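Local structure of hypothetical protein (Bacteroides caccae, 4M8R) at the interface of chains A and B. The protein is of unknown function but belongs to the DUF4784 family, pairing an N-terminal Ig-like domain with a WD40-like domain. Sequence-based numbering; all coordinates share one arbitrary frame. Chains: chain A/B, hypothetical protein.

The interface of chains A and B. Residues chain A 47, 62-64; chain B 228, 234, 239.
A:Asp47 and B:Lys234 approach each other from opposite directions and meet in a salt bridge, the amine NZ lying in the fork of the carboxylate. B:Lys234 NZ hydrogen-bonds to A:Asp47 OD2 at 3.1 Å, reaching it on the syn side and 16° out of the carboxylate plane; the bond to OD1 is weak. The lysine chain turns at chi2 (65°) and again at chi4 (-53°), the second bend swinging the amine toward the acid. On the way its CG meets the CD and CG corner of the A:Pro64 ring, B:Lys234 CG lying 3.6 Å from A:Pro64 CD. Cut back to an alanine, B:Lys234 would probably leave the carboxylate of A:Asp47 without its charged mate and take away the CG contact with A:Pro64. B:Gln228 crosses the proline at about a right angle, its carboxamide carbon CD 3.9 Å from A:Pro64 CD. Its NE2 makes a weak hydrogen bond to B:Lys234 O, which may tie the glutamine side chain to the lysine's backbone. Farther along, B:Phe239 brings its ring tip, CZ, to 4.1 Å from A:Leu62 O, near A:Asp47 CB. The two-fold repeats this patch with the chains exchanged, although the structure alone does not establish a biological dimer. The cis peptide bond preceding A:Pro64 lies within strand 60-66, which with strand 43-50 belongs to the Ig-like domain of chain A; the chain B residues come from loops and short strand 239-240 of the WD40-like domain.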
ATOM      1  N   ASP A  47       1.928 -27.173   3.377  1.00 34.65           N
ATOM      2  CA  ASP A  47       2.213 -25.937   4.103  1.00 36.35           C
ATOM      3  C   ASP A  47       3.628 -25.494   3.728  1.00 34.31           C
ATOM      4  O   ASP A  47       4.561 -26.288   3.780  1.00 32.91           O
ATOM      5  CB  ASP A  47       2.102 -26.138   5.621  1.00 43.18           C
ATOM      6  CG  ASP A  47       0.649 -26.097   6.135  1.00 53.50           C
ATOM      7  OD1 ASP A  47      -0.308 -25.986   5.328  1.00 58.49           O
ATOM      8  OD2 ASP A  47       0.458 -26.172   7.370  1.00 63.48           O
ATOM      9  N   LEU A  62       2.533 -20.088   3.927  1.00 36.49           N
ATOM     10  CA  LEU A  62       1.386 -20.368   3.076  1.00 37.66           C
ATOM     11  C   LEU A  62       0.864 -21.757   3.411  1.00 39.26           C
ATOM     12  O   LEU A  62       1.649 -22.673   3.638  1.00 38.56           O
ATOM     13  CB  LEU A  62       1.785 -20.290   1.605  1.00 38.80           C
ATOM     14  CG  LEU A  62       0.648 -20.314   0.585  1.00 40.96           C
ATOM     15  CD1 LEU A  62      -0.288 -19.125   0.775  1.00 41.58           C
ATOM     16  CD2 LEU A  62       1.229 -20.335  -0.825  1.00 41.30           C
ATOM     17  N   GLY A  63      -0.453 -21.905   3.457  1.00 41.26           N
ATOM     18  CA  GLY A  63      -1.062 -23.186   3.790  1.00 45.60           C
ATOM     19  C   GLY A  63      -2.462 -23.041   4.365  1.00 51.38           C
ATOM     20  O   GLY A  63      -2.751 -22.049   5.034  1.00 50.89           O
ATOM     21  N   PRO A  64      -3.349 -24.025   4.104  1.00 54.89           N
ATOM     22  CA  PRO A  64      -3.134 -25.235   3.319  1.00 49.73           C
ATOM     23  C   PRO A  64      -3.328 -24.973   1.826  1.00 45.68           C
ATOM     24  O   PRO A  64      -4.222 -24.236   1.421  1.00 49.16           O
ATOM     25  CB  PRO A  64      -4.227 -26.162   3.830  1.00 54.66           C
ATOM     26  CG  PRO A  64      -5.368 -25.233   4.128  1.00 58.47           C
ATOM     27  CD  PRO A  64      -4.765 -23.897   4.501  1.00 58.08           C
TER
ATOM     28  N   GLN B 228      -5.607 -16.293   7.401  1.00 49.47           N
ATOM     29  CA  GLN B 228      -5.607 -17.163   6.228  1.00 54.23           C
ATOM     30  C   GLN B 228      -7.041 -17.646   5.905  1.00 56.74           C
ATOM     31  O   GLN B 228      -7.766 -18.085   6.800  1.00 56.93           O
ATOM     32  CB  GLN B 228      -4.613 -18.302   6.518  1.00 54.74           C
ATOM     33  CG  GLN B 228      -4.683 -19.535   5.648  1.00 59.50           C
ATOM     34  CD  GLN B 228      -5.787 -20.507   6.044  1.00 60.35           C
ATOM     35  OE1 GLN B 228      -6.540 -20.949   5.187  1.00 62.43           O
ATOM     36  NE2 GLN B 228      -5.887 -20.845   7.332  1.00 57.57           N
ATOM     37  N   LYS B 234      -9.049 -25.092   9.068  1.00 58.93           N
ATOM     38  CA  LYS B 234      -7.608 -25.295   9.289  1.00 56.03           C
ATOM     39  C   LYS B 234      -6.995 -24.140  10.099  1.00 52.47           C
ATOM     40  O   LYS B 234      -6.875 -23.015   9.601  1.00 52.63           O
ATOM     41  CB  LYS B 234      -6.903 -25.479   7.932  1.00 62.40           C
ATOM     42  CG  LYS B 234      -5.424 -25.077   7.842  1.00 71.63           C
ATOM     43  CD  LYS B 234      -4.480 -25.912   8.694  1.00 77.99           C
ATOM     44  CE  LYS B 234      -3.061 -25.346   8.684  1.00 80.56           C
ATOM     45  NZ  LYS B 234      -2.483 -25.123   7.327  1.00 79.54           N
ATOM     46  N   PHE B 239       5.086 -23.995  12.197  1.00 39.49           N
ATOM     47  CA  PHE B 239       6.045 -23.100  11.550  1.00 39.57           C
ATOM     48  C   PHE B 239       7.189 -22.659  12.477  1.00 41.95           C
ATOM     49  O   PHE B 239       7.242 -21.509  12.900  1.00 42.13           O
ATOM     50  CB  PHE B 239       5.319 -21.863  11.019  1.00 36.92           C
ATOM     51  CG  PHE B 239       4.453 -22.122   9.811  1.00 35.13           C
ATOM     52  CD1 PHE B 239       4.972 -22.722   8.680  1.00 35.91           C
ATOM     53  CD2 PHE B 239       3.132 -21.709   9.792  1.00 33.52           C
ATOM     54  CE1 PHE B 239       4.184 -22.935   7.566  1.00 34.84           C
ATOM     55  CE2 PHE B 239       2.337 -21.916   8.681  1.00 32.28           C
ATOM     56  CZ  PHE B 239       2.868 -22.527   7.566  1.00 32.90           C
TER